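PDB 4UVM: glutathione uptake transporter from Shewanella oneidensis, which belongs to the proton-dependent oligopeptide transporter family and probably carries peptides across the membrane in symport with protons. Local coordinates for residues G231-G241 against F271-R282; G294-F305 against A434-F445. All coordinates share one frame; numbering follows the deposited sequence.

Contact 1 (G231-G241 against F271-R282). With 78N ((2R)-2,3-dihydroxypropyl(7Z)-pentadec-7-enoate), chain E.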
loop_
_atom_site.group_PDB
_atom_site.type_symbol
_atom_site.label_atom_id
_atom_site.label_comp_id
_atom_site.label_asym_id
_atom_site.label_seq_id
_atom_site.Cartn_x
_atom_site.Cartn_y
_atom_site.Cartn_z
ATOM N N GLY A 231 -15.671 17.717 31.778
ATOM C CA GLY A 231 -15.523 18.279 30.449
ATOM C C GLY A 231 -15.218 17.159 29.475
ATOM O O GLY A 231 -15.065 16.008 29.884
ATOM N N ASN A 232 -15.137 17.481 28.189
ATOM C CA ASN A 232 -14.796 16.472 27.194
ATOM C C ASN A 232 -13.493 16.794 26.461
ATOM O O ASN A 232 -13.484 17.546 25.485
ATOM C CB ASN A 232 -15.940 16.297 26.190
ATOM C CG ASN A 232 -16.486 17.621 25.685
ATOM O OD1 ASN A 232 -15.973 18.691 26.021
ATOM N ND2 ASN A 232 -17.532 17.554 24.871
ATOM N N ILE A 233 -12.393 16.226 26.950
ATOM C CA ILE A 233 -11.096 16.383 26.302
ATOM C C ILE A 233 -11.141 15.754 24.916
ATOM O O ILE A 233 -10.566 16.280 23.963
ATOM C CB ILE A 233 -9.960 15.742 27.126
ATOM C CG1 ILE A 233 -9.947 16.301 28.549
ATOM C CG2 ILE A 233 -8.616 15.972 26.457
ATOM C CD1 ILE A 233 -8.783 15.808 29.385
ATOM N N GLY A 234 -11.850 14.633 24.816
ATOM C CA GLY A 234 -11.960 13.887 23.576
ATOM C C GLY A 234 -12.530 14.679 22.416
ATOM O O GLY A 234 -12.030 14.590 21.293
ATOM N N LEU A 235 -13.574 15.458 22.681
ATOM C CA LEU A 235 -14.211 16.238 21.628
ATOM C C LEU A 235 -13.367 17.457 21.261
ATOM O O LEU A 235 -13.433 17.949 20.134
ATOM C CB LEU A 235 -15.619 16.671 22.047
ATOM C CG LEU A 235 -16.507 17.211 20.919
ATOM C CD1 LEU A 235 -16.562 16.241 19.738
ATOM C CD2 LEU A 235 -17.907 17.510 21.431
ATOM N N VAL A 236 -12.571 17.940 22.209
ATOM C CA VAL A 236 -11.667 19.055 21.937
ATOM C C VAL A 236 -10.607 18.633 20.926
ATOM O O VAL A 236 -10.311 19.365 19.982
ATOM C CB VAL A 236 -10.977 19.571 23.218
ATOM C CG1 VAL A 236 -9.892 20.573 22.868
ATOM C CG2 VAL A 236 -11.998 20.196 24.159
ATOM N N LEU A 237 -10.046 17.443 21.127
ATOM C CA LEU A 237 -9.052 16.888 20.214
ATOM C C LEU A 237 -9.627 16.728 18.811
ATOM O O LEU A 237 -8.944 16.973 17.816
ATOM C CB LEU A 237 -8.543 15.541 20.727
ATOM C CG LEU A 237 -7.829 15.568 22.077
ATOM C CD1 LEU A 237 -7.447 14.163 22.506
ATOM C CD2 LEU A 237 -6.604 16.460 22.007
ATOM N N ALA A 238 -10.887 16.313 18.748
ATOM C CA ALA A 238 -11.591 16.173 17.480
ATOM C C ALA A 238 -11.643 17.510 16.753
ATOM O O ALA A 238 -11.325 17.597 15.565
ATOM C CB ALA A 238 -12.995 15.636 17.708
ATOM N N LEU A 239 -12.036 18.551 17.480
ATOM C CA LEU A 239 -12.103 19.890 16.913
ATOM C C LEU A 239 -10.709 20.372 16.531
ATOM O O LEU A 239 -10.542 21.067 15.532
ATOM C CB LEU A 239 -12.754 20.864 17.897
ATOM C CG LEU A 239 -14.189 20.534 18.314
ATOM C CD1 LEU A 239 -14.751 21.617 19.221
ATOM C CD2 LEU A 239 -15.077 20.338 17.091
ATOM N N ILE A 240 -9.715 19.995 17.329
ATOM C CA ILE A 240 -8.327 20.330 17.031
ATOM C C ILE A 240 -7.910 19.734 15.692
ATOM O O ILE A 240 -7.369 20.433 14.833
ATOM C CB ILE A 240 -7.375 19.834 18.136
ATOM C CG1 ILE A 240 -7.481 20.734 19.366
ATOM C CG2 ILE A 240 -5.938 19.802 17.634
ATOM C CD1 ILE A 240 -6.598 20.299 20.515
ATOM N N GLY A 241 -8.176 18.443 15.518
ATOM C CA GLY A 241 -7.888 17.760 14.271
ATOM C C GLY A 241 -8.623 18.391 13.104
ATOM O O GLY A 241 -8.094 18.477 11.998
ATOM N N PHE A 271 -6.442 12.487 15.399
ATOM C CA PHE A 271 -6.903 13.189 16.595
ATOM C C PHE A 271 -8.266 12.695 17.079
ATOM O O PHE A 271 -8.519 12.652 18.284
ATOM C CB PHE A 271 -6.960 14.698 16.346
ATOM C CG PHE A 271 -5.658 15.404 16.597
ATOM C CD1 PHE A 271 -5.093 15.411 17.864
ATOM C CD2 PHE A 271 -5.003 16.071 15.574
ATOM C CE1 PHE A 271 -3.895 16.062 18.103
ATOM C CE2 PHE A 271 -3.805 16.726 15.809
ATOM C CZ PHE A 271 -3.252 16.721 17.075
ATOM N N VAL A 272 -9.145 12.331 16.150
ATOM C CA VAL A 272 -10.435 11.759 16.528
ATOM C C VAL A 272 -10.213 10.407 17.204
ATOM O O VAL A 272 -10.843 10.090 18.215
ATOM C CB VAL A 272 -11.375 11.598 15.310
ATOM C CG1 VAL A 272 -12.561 10.711 15.650
ATOM C CG2 VAL A 272 -11.849 12.957 14.826
ATOM N N GLY A 273 -9.295 9.623 16.648
ATOM C CA GLY A 273 -8.943 8.335 17.214
ATOM C C GLY A 273 -8.342 8.454 18.602
ATOM O O GLY A 273 -8.613 7.630 19.473
ATOM N N ALA A 274 -7.523 9.481 18.811
ATOM C CA ALA A 274 -6.916 9.717 20.116
ATOM C C ALA A 274 -7.975 10.125 21.138
ATOM O O ALA A 274 -8.012 9.603 22.258
ATOM C CB ALA A 274 -5.840 10.779 20.017
ATOM N N GLY A 275 -8.834 11.060 20.738
ATOM C CA GLY A 275 -9.887 11.560 21.602
ATOM C C GLY A 275 -10.881 10.498 22.033
ATOM O O GLY A 275 -11.286 10.455 23.194
ATOM N N ALA A 276 -11.271 9.635 21.100
ATOM C CA ALA A 276 -12.235 8.580 21.395
ATOM C C ALA A 276 -11.662 7.563 22.378
ATOM O O ALA A 276 -12.401 6.968 23.162
ATOM C CB ALA A 276 -12.675 7.890 20.119
ATOM N N SER A 277 -10.350 7.366 22.332
ATOM C CA SER A 277 -9.689 6.418 23.219
ATOM C C SER A 277 -9.761 6.885 24.673
ATOM O O SER A 277 -9.904 6.071 25.590
ATOM C CB SER A 277 -8.234 6.217 22.798
ATOM O OG SER A 277 -7.643 5.147 23.514
ATOM N N LEU A 278 -9.663 8.196 24.873
ATOM C CA LEU A 278 -9.747 8.784 26.207
ATOM C C LEU A 278 -11.124 8.583 26.826
ATOM O O LEU A 278 -11.255 8.368 28.031
ATOM C CB LEU A 278 -9.429 10.281 26.159
ATOM C CG LEU A 278 -8.027 10.716 25.736
ATOM C CD1 LEU A 278 -7.915 12.228 25.808
ATOM C CD2 LEU A 278 -6.974 10.049 26.607
ATOM N N GLN A 279 -12.148 8.654 25.983
ATOM C CA GLN A 279 -13.525 8.703 26.444
ATOM C C GLN A 279 -14.328 7.465 26.054
ATOM O O GLN A 279 -15.556 7.517 25.966
ATOM C CB GLN A 279 -14.204 9.953 25.886
ATOM C CG GLN A 279 -13.642 11.254 26.412
ATOM C CD GLN A 279 -14.373 12.463 25.866
ATOM O OE1 GLN A 279 -14.007 13.605 26.151
ATOM N NE2 GLN A 279 -15.412 12.219 25.074
ATOM N N LEU A 280 -13.635 6.354 25.837
ATOM C CA LEU A 280 -14.272 5.159 25.294
ATOM C C LEU A 280 -15.248 4.500 26.269
ATOM O O LEU A 280 -16.175 3.808 25.847
ATOM C CB LEU A 280 -13.211 4.145 24.866
ATOM C CG LEU A 280 -13.693 3.056 23.910
ATOM C CD1 LEU A 280 -14.162 3.670 22.602
ATOM C CD2 LEU A 280 -12.603 2.029 23.665
ATOM N N GLU A 281 -15.046 4.713 27.568
ATOM C CA GLU A 281 -15.911 4.093 28.571
ATOM C C GLU A 281 -17.324 4.663 28.495
ATOM O O GLU A 281 -18.295 3.995 28.847
ATOM C CB GLU A 281 -15.336 4.277 29.979
ATOM C CG GLU A 281 -14.033 3.516 30.233
ATOM C CD GLU A 281 -14.224 2.003 30.322
ATOM O OE1 GLU A 281 -15.384 1.535 30.292
ATOM O OE2 GLU A 281 -13.211 1.275 30.421
ATOM N N ARG A 282 -17.429 5.897 28.014
ATOM C CA ARG A 282 -18.715 6.566 27.861
ATOM C C ARG A 282 -19.583 5.912 26.785
ATOM O O ARG A 282 -20.798 6.108 26.754
ATOM C CB ARG A 282 -18.491 8.044 27.542
ATOM C CG ARG A 282 -17.666 8.754 28.603
ATOM C CD ARG A 282 -16.931 9.951 28.043
ATOM N NE ARG A 282 -17.745 11.161 28.007
ATOM C CZ ARG A 282 -17.402 12.307 28.588
ATOM N NH1 ARG A 282 -16.255 12.401 29.250
ATOM N NH2 ARG A 282 -18.202 13.361 28.506
HETATM O O22 78N E . -4.293 2.233 24.252
HETATM C C19 78N E . -4.022 2.401 22.907
HETATM C C18 78N E . -5.153 2.832 22.043
HETATM O O20 78N E . -6.241 3.078 22.848
HETATM C C17 78N E . -4.815 4.081 21.292
HETATM O O16 78N E . -5.131 4.122 19.940
HETATM C C8 78N E . -5.124 5.322 19.262
HETATM O O15 78N E . -4.905 6.360 19.873
HETATM C C7 78N E . -5.391 5.354 17.775
HETATM C C6 78N E . -4.719 6.409 16.934
HETATM C C5 78N E . -3.418 6.065 16.253
HETATM C C4 78N E . -3.315 6.295 14.769
HETATM C C3 78N E . -2.959 7.679 14.298
HETATM C C2 78N E . -1.825 8.378 15.016
HETATM C C1 78N E . -0.823 9.023 14.307
HETATM C C9 78N E . -0.833 9.049 12.796
HETATM C C10 78N E . 0.491 8.903 12.103
HETATM C C11 78N E . 1.707 9.388 12.835
HETATM C C12 78N E . 1.950 10.863 12.879
HETATM C C13 78N E . 2.998 11.368 13.812
HETATM C C15 78N E . 3.546 12.209 16.175
HETATM C C14 78N E . 2.664 11.406 15.273
#
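The helical hairpin that bacterial POT transporters insert between their two six-helix bundles closes here through glycines: Gly234 of helix 233-250 meets Gly275 of helix 257-278 with their CA atoms 3.7 Å apart. The short helical segments run antiparallel (178°), and the absence of side chains at both positions lets their axes approach to 7.6 Å. Leu237, one turn on from Gly234, is the knob of a knobs-into-holes packing, seated among Phe271, Ala274, Gly275 and Leu278. Its CD1 methyl lies 3.7 Å from Gly275 CA and 3.9 Å from Leu278 CD1, while Ile233 CG2 reaches the same Leu278 methyl. Ala238 CB packs on Val272 CG2. Further along, Ile240 CG2 sits over the centre of the Phe271 ring, 4.1 Å from its centroid, in a CH-pi contact. The polar link lies at the start of helix 233-250. Asn232, at the N-cap position, makes no capping bond with its side chain; instead Gln279, extended beyond CG (chi2 -178°), brings OE1 to 2.7 Å from Gly234 N. This bond is bent, 140° at the hydrogen, and the donor stands well above the carbonyl plane. Gln279 NE2 is bonded to Ala222 O, so both ends of the buried amide are used. On the side turned from the hairpin partner, Ser277 OG shares a hydrogen bond of 2.6 Å with O20 of the lipid 78N (chain E). Glycine and alanine one turn apart, as in Gly234 and Ala238, form the GxxxA spacing typical of closely packed membrane helices.

Contact 2 (G294-F305 against A434-F445); sequences GVRSVLRILVLF and APKAMKGTIMSF. With 78N ((2R)-2,3-dihydroxypropyl(7Z)-pentadec-7-enoate), chain D; 78N ((2R)-2,3-dihydroxypropyl(7Z)-pentadec-7-enoate), chain E.
Phe445 is sandwiched between protein and lipid: Leu302 CD1 lies over one face of its ring, and the ester carbonyl oxygen O15 of 78N (chain D) over the opposite face. The leucine methyl stands 3.8 Å from the ring centroid, 19° off the normal, a CH-pi contact. These residues belong to the C-terminal six-helix bundle of the major facilitator fold, where helices 289-306 and 439-463 run roughly parallel, their short segments inclined at 18° and 10.7 Å apart. Side chains from both segments fill that separation. Val298 CG2, anti to its carbonyl carbon, touches Met438 CG at 3.7 Å. The bend of Met438 at chi2 (-61°) turns its CE methyl toward the start of helix segment 294-305, where it meets Val295 CG2 at 3.6 Å. Ile301 and Ile442 cross at about a right angle through their CD1 methyls, and Ala434 CB packs against Ser297 CB and Ile301 CD1. Pro435 CG rests on Gly294 CA, where the glycine lets the loop before helix 439-463 come near. Helix 215-224 adjoins the interface, its Phe215 touching Val298 and Thr441. Thr441 OG1 shares a 3.2 Å hydrogen bond with O20 of the same lipid, and Ser444 OG turns back to Gly440 O at 2.8 Å. The lipid is probably a component of the mesophase in which the crystals grew. At the far end of the contact the Phe305 ring comes in edge-on, its CE2 3.7 Å from Ile442 O.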
loop_
_atom_site.group_PDB
_atom_site.type_symbol
_atom_site.label_atom_id
_atom_site.label_comp_id
_atom_site.label_asym_id
_atom_site.label_seq_id
_atom_site.Cartn_x
_atom_site.Cartn_y
_atom_site.Cartn_z
ATOM N N GLY A 294 -14.384 -4.455 21.557
ATOM C CA GLY A 294 -13.820 -4.722 20.246
ATOM C C GLY A 294 -13.171 -3.493 19.638
ATOM O O GLY A 294 -12.084 -3.574 19.067
ATOM N N VAL A 295 -13.841 -2.350 19.762
ATOM C CA VAL A 295 -13.293 -1.087 19.279
ATOM C C VAL A 295 -11.981 -0.776 19.993
ATOM O O VAL A 295 -11.040 -0.263 19.389
ATOM C CB VAL A 295 -14.289 0.075 19.476
ATOM C CG1 VAL A 295 -13.630 1.409 19.160
ATOM C CG2 VAL A 295 -15.515 -0.129 18.606
ATOM N N ARG A 296 -11.916 -1.104 21.278
ATOM C CA ARG A 296 -10.684 -0.944 22.038
ATOM C C ARG A 296 -9.576 -1.808 21.442
ATOM O O ARG A 296 -8.422 -1.386 21.369
ATOM C CB ARG A 296 -10.905 -1.297 23.512
ATOM C CG ARG A 296 -9.630 -1.342 24.347
ATOM C CD ARG A 296 -8.869 -0.026 24.280
ATOM N NE ARG A 296 -9.575 1.060 24.953
ATOM C CZ ARG A 296 -9.110 2.302 25.053
ATOM N NH1 ARG A 296 -7.938 2.618 24.521
ATOM N NH2 ARG A 296 -9.819 3.227 25.688
ATOM N N SER A 297 -9.936 -3.013 21.008
ATOM C CA SER A 297 -8.979 -3.923 20.389
ATOM C C SER A 297 -8.439 -3.345 19.085
ATOM O O SER A 297 -7.244 -3.425 18.806
ATOM C CB SER A 297 -9.619 -5.289 20.127
ATOM O OG SER A 297 -9.961 -5.937 21.338
ATOM N N VAL A 298 -9.333 -2.763 18.292
ATOM C CA VAL A 298 -8.962 -2.162 17.018
ATOM C C VAL A 298 -8.055 -0.953 17.228
ATOM O O VAL A 298 -7.036 -0.811 16.554
ATOM C CB VAL A 298 -10.210 -1.744 16.212
ATOM C CG1 VAL A 298 -9.824 -0.878 15.028
ATOM C CG2 VAL A 298 -10.963 -2.971 15.742
ATOM N N LEU A 299 -8.420 -0.092 18.174
ATOM C CA LEU A 299 -7.641 1.112 18.455
ATOM C C LEU A 299 -6.192 0.794 18.814
ATOM O O LEU A 299 -5.297 1.600 18.570
ATOM C CB LEU A 299 -8.286 1.919 19.581
ATOM C CG LEU A 299 -9.545 2.704 19.214
ATOM C CD1 LEU A 299 -9.976 3.589 20.372
ATOM C CD2 LEU A 299 -9.304 3.534 17.971
ATOM N N ARG A 300 -5.964 -0.379 19.394
ATOM C CA ARG A 300 -4.610 -0.805 19.718
ATOM C C ARG A 300 -3.884 -1.258 18.457
ATOM O O ARG A 300 -2.679 -1.050 18.311
ATOM C CB ARG A 300 -4.622 -1.928 20.755
ATOM C CG ARG A 300 -5.098 -1.492 22.127
ATOM C CD ARG A 300 -4.701 -2.500 23.192
ATOM N NE ARG A 300 -5.297 -2.180 24.485
ATOM C CZ ARG A 300 -6.380 -2.773 24.974
ATOM N NH1 ARG A 300 -6.983 -3.730 24.283
ATOM N NH2 ARG A 300 -6.856 -2.414 26.158
ATOM N N ILE A 301 -4.631 -1.874 17.548
ATOM C CA ILE A 301 -4.085 -2.315 16.271
ATOM C C ILE A 301 -3.729 -1.105 15.408
ATOM O O ILE A 301 -2.777 -1.141 14.629
ATOM C CB ILE A 301 -5.080 -3.228 15.522
ATOM C CG1 ILE A 301 -5.352 -4.494 16.331
ATOM C CG2 ILE A 301 -4.556 -3.611 14.152
ATOM C CD1 ILE A 301 -6.293 -5.462 15.647
ATOM N N LEU A 302 -4.490 -0.028 15.563
ATOM C CA LEU A 302 -4.229 1.206 14.833
ATOM C C LEU A 302 -2.829 1.736 15.101
ATOM O O LEU A 302 -2.132 2.152 14.177
ATOM C CB LEU A 302 -5.259 2.273 15.199
ATOM C CG LEU A 302 -6.316 2.568 14.137
ATOM C CD1 LEU A 302 -7.106 1.313 13.805
ATOM C CD2 LEU A 302 -7.236 3.681 14.609
ATOM N N VAL A 303 -2.422 1.725 16.366
ATOM C CA VAL A 303 -1.093 2.199 16.735
ATOM C C VAL A 303 -0.030 1.287 16.130
ATOM O O VAL A 303 1.016 1.749 15.673
ATOM C CB VAL A 303 -0.916 2.273 18.264
ATOM C CG1 VAL A 303 0.497 2.705 18.620
ATOM C CG2 VAL A 303 -1.932 3.232 18.863
ATOM N N LEU A 304 -0.319 -0.010 16.116
ATOM C CA LEU A 304 0.547 -0.985 15.466
ATOM C C LEU A 304 0.740 -0.644 13.989
ATOM O O LEU A 304 1.869 -0.595 13.505
ATOM C CB LEU A 304 -0.033 -2.392 15.616
ATOM C CG LEU A 304 0.842 -3.439 16.304
ATOM C CD1 LEU A 304 1.487 -2.858 17.550
ATOM C CD2 LEU A 304 0.021 -4.679 16.649
ATOM N N PHE A 305 -0.362 -0.398 13.284
ATOM C CA PHE A 305 -0.314 -0.093 11.855
ATOM C C PHE A 305 0.430 1.205 11.563
ATOM O O PHE A 305 1.123 1.315 10.553
ATOM C CB PHE A 305 -1.727 -0.004 11.272
ATOM C CG PHE A 305 -2.407 -1.332 11.103
ATOM C CD1 PHE A 305 -1.721 -2.516 11.319
ATOM C CD2 PHE A 305 -3.740 -1.393 10.720
ATOM C CE1 PHE A 305 -2.355 -3.737 11.161
ATOM C CE2 PHE A 305 -4.378 -2.610 10.562
ATOM C CZ PHE A 305 -3.683 -3.783 10.780
ATOM N N ALA A 434 -8.773 -9.041 17.143
ATOM C CA ALA A 434 -10.032 -8.338 17.334
ATOM C C ALA A 434 -11.200 -9.221 16.924
ATOM O O ALA A 434 -11.038 -10.116 16.093
ATOM C CB ALA A 434 -10.037 -7.037 16.539
ATOM N N PRO A 435 -12.381 -8.981 17.522
ATOM C CA PRO A 435 -13.634 -9.652 17.166
ATOM C C PRO A 435 -13.877 -9.725 15.659
ATOM O O PRO A 435 -13.521 -8.799 14.927
ATOM C CB PRO A 435 -14.689 -8.776 17.837
ATOM C CG PRO A 435 -14.002 -8.261 19.048
ATOM C CD PRO A 435 -12.553 -8.095 18.690
ATOM N N LYS A 436 -14.484 -10.823 15.217
ATOM C CA LYS A 436 -14.746 -11.079 13.801
ATOM C C LYS A 436 -15.469 -9.928 13.098
ATOM O O LYS A 436 -15.254 -9.682 11.911
ATOM C CB LYS A 436 -15.559 -12.370 13.652
ATOM C CG LYS A 436 -16.011 -12.670 12.232
ATOM C CD LYS A 436 -16.914 -13.891 12.188
ATOM C CE LYS A 436 -17.777 -13.886 10.935
ATOM N NZ LYS A 436 -18.677 -12.698 10.900
ATOM N N ALA A 437 -16.318 -9.218 13.835
ATOM C CA ALA A 437 -17.096 -8.123 13.264
ATOM C C ALA A 437 -16.202 -6.981 12.799
ATOM O O ALA A 437 -16.582 -6.196 11.933
ATOM C CB ALA A 437 -18.112 -7.617 14.275
ATOM N N MET A 438 -15.009 -6.900 13.374
ATOM C CA MET A 438 -14.089 -5.814 13.068
ATOM C C MET A 438 -13.179 -6.126 11.879
ATOM O O MET A 438 -12.295 -5.337 11.551
ATOM C CB MET A 438 -13.244 -5.485 14.303
ATOM C CG MET A 438 -14.050 -4.965 15.478
ATOM S SD MET A 438 -14.923 -3.442 15.075
ATOM C CE MET A 438 -15.817 -3.139 16.593
ATOM N N LYS A 439 -13.403 -7.270 11.234
ATOM C CA LYS A 439 -12.549 -7.714 10.132
ATOM C C LYS A 439 -12.511 -6.699 8.990
ATOM O O LYS A 439 -11.461 -6.460 8.394
ATOM C CB LYS A 439 -13.012 -9.072 9.596
ATOM C CG LYS A 439 -12.059 -9.687 8.584
ATOM C CD LYS A 439 -12.658 -10.894 7.885
ATOM C CE LYS A 439 -11.704 -11.454 6.840
ATOM N NZ LYS A 439 -12.341 -12.508 6.002
ATOM N N GLY A 440 -13.659 -6.102 8.692
ATOM C CA GLY A 440 -13.741 -5.113 7.636
ATOM C C GLY A 440 -13.106 -3.795 8.032
ATOM O O GLY A 440 -12.586 -3.066 7.189
ATOM N N THR A 441 -13.157 -3.486 9.323
ATOM C CA THR A 441 -12.593 -2.246 9.841
ATOM C C THR A 441 -11.073 -2.333 9.874
ATOM O O THR A 441 -10.374 -1.359 9.603
ATOM C CB THR A 441 -13.119 -1.929 11.257
ATOM O OG1 THR A 441 -14.552 -1.930 11.251
ATOM C CG2 THR A 441 -12.620 -0.574 11.721
ATOM N N ILE A 442 -10.570 -3.516 10.206
ATOM C CA ILE A 442 -9.136 -3.762 10.252
ATOM C C ILE A 442 -8.537 -3.669 8.855
ATOM O O ILE A 442 -7.495 -3.047 8.649
ATOM C CB ILE A 442 -8.832 -5.143 10.856
ATOM C CG1 ILE A 442 -9.249 -5.175 12.326
ATOM C CG2 ILE A 442 -7.358 -5.473 10.721
ATOM C CD1 ILE A 442 -9.172 -6.545 12.950
ATOM N N MET A 443 -9.217 -4.288 7.898
ATOM C CA MET A 443 -8.791 -4.278 6.507
ATOM C C MET A 443 -8.768 -2.860 5.941
ATOM O O MET A 443 -7.929 -2.528 5.103
ATOM C CB MET A 443 -9.714 -5.169 5.674
ATOM C CG MET A 443 -9.374 -5.222 4.196
ATOM S SD MET A 443 -10.620 -6.089 3.227
ATOM C CE MET A 443 -12.100 -5.201 3.710
ATOM N N SER A 444 -9.684 -2.019 6.410
ATOM C CA SER A 444 -9.792 -0.655 5.904
ATOM C C SER A 444 -8.645 0.231 6.383
ATOM O O SER A 444 -8.224 1.146 5.679
ATOM C CB SER A 444 -11.129 -0.039 6.316
ATOM O OG SER A 444 -12.214 -0.734 5.727
ATOM N N PHE A 445 -8.140 -0.038 7.581
ATOM C CA PHE A 445 -7.025 0.736 8.114
ATOM C C PHE A 445 -5.687 0.197 7.627
ATOM O O PHE A 445 -4.683 0.904 7.645
ATOM C CB PHE A 445 -7.061 0.749 9.642
ATOM C CG PHE A 445 -8.099 1.671 10.208
ATOM C CD1 PHE A 445 -7.945 3.043 10.111
ATOM C CD2 PHE A 445 -9.228 1.169 10.830
ATOM C CE1 PHE A 445 -8.899 3.900 10.627
ATOM C CE2 PHE A 445 -10.189 2.020 11.347
ATOM C CZ PHE A 445 -10.023 3.387 11.247
HETATM O O22 78N D . -16.143 -1.103 7.208
HETATM C C19 78N D . -15.050 -0.277 7.386
HETATM C C18 78N D . -15.209 0.908 8.274
HETATM O O20 78N D . -15.652 0.491 9.506
HETATM C C17 78N D . -13.900 1.608 8.448
HETATM O O16 78N D . -13.900 2.972 8.711
HETATM C C8 78N D . -12.740 3.698 8.514
HETATM O O15 78N D . -11.791 3.179 7.938
HETATM C C7 78N D . -12.628 5.121 9.008
HETATM C C6 78N D . -12.397 6.219 8.004
HETATM C C5 78N D . -11.021 6.838 7.936
HETATM C C4 78N D . -10.870 8.160 7.229
HETATM C C3 78N D . -11.104 9.410 8.036
HETATM C C2 78N D . -12.445 10.099 7.880
HETATM C C1 78N D . -13.228 10.431 8.979
HETATM C C9 78N D . -12.779 10.121 10.392
HETATM C C10 78N D . -13.528 9.059 11.149
HETATM C C11 78N D . -13.026 8.680 12.508
HETATM C C12 78N D . -11.821 7.798 12.562
HETATM C C13 78N D . -11.384 7.276 13.888
HETATM C C15 78N D . -9.117 6.392 13.114
HETATM C C14 78N D . -10.382 6.159 13.876
HETATM O O22 78N E . -4.293 2.233 24.252
HETATM C C19 78N E . -4.022 2.401 22.907
HETATM C C18 78N E . -5.153 2.832 22.043
HETATM O O20 78N E . -6.241 3.078 22.848
HETATM C C17 78N E . -4.815 4.081 21.292
HETATM O O16 78N E . -5.131 4.122 19.940
HETATM C C8 78N E . -5.124 5.322 19.262
HETATM O O15 78N E . -4.905 6.360 19.873
HETATM C C7 78N E . -5.391 5.354 17.775
HETATM C C6 78N E . -4.719 6.409 16.934
HETATM C C5 78N E . -3.418 6.065 16.253
HETATM C C4 78N E . -3.315 6.295 14.769
HETATM C C3 78N E . -2.959 7.679 14.298
HETATM C C2 78N E . -1.825 8.378 15.016
HETATM C C1 78N E . -0.823 9.023 14.307
HETATM C C9 78N E . -0.833 9.049 12.796
HETATM C C10 78N E . 0.491 8.903 12.103
HETATM C C11 78N E . 1.707 9.388 12.835
HETATM C C12 78N E . 1.950 10.863 12.879
HETATM C C13 78N E . 2.998 11.368 13.812
HETATM C C15 78N E . 3.546 12.209 16.175
HETATM C C14 78N E . 2.664 11.406 15.273
#

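Overall arrangement
From the N terminus, the chain completes its first helical bundle before reaching contact 1, which closes a short hairpin: helix 233-250 is joined by a tight connection to helix 257-278, with 29 residues between the segments. Helix 289-306 follows directly and opens contact 2, a long-range closure across 128 residues to the start of helix 439-463. The two loops lie in series and neither encloses the other. Their centres are 18 Å apart, on the same side of the molecule. Ser277 OG of contact 1 probably hydrogen-bonds Arg296 NH1 of contact 2, Leu280 packs against Val295 and Arg296, and both contacts touch one 78N lipid (chain E), so the hairpin is docked on the C-terminal bundle.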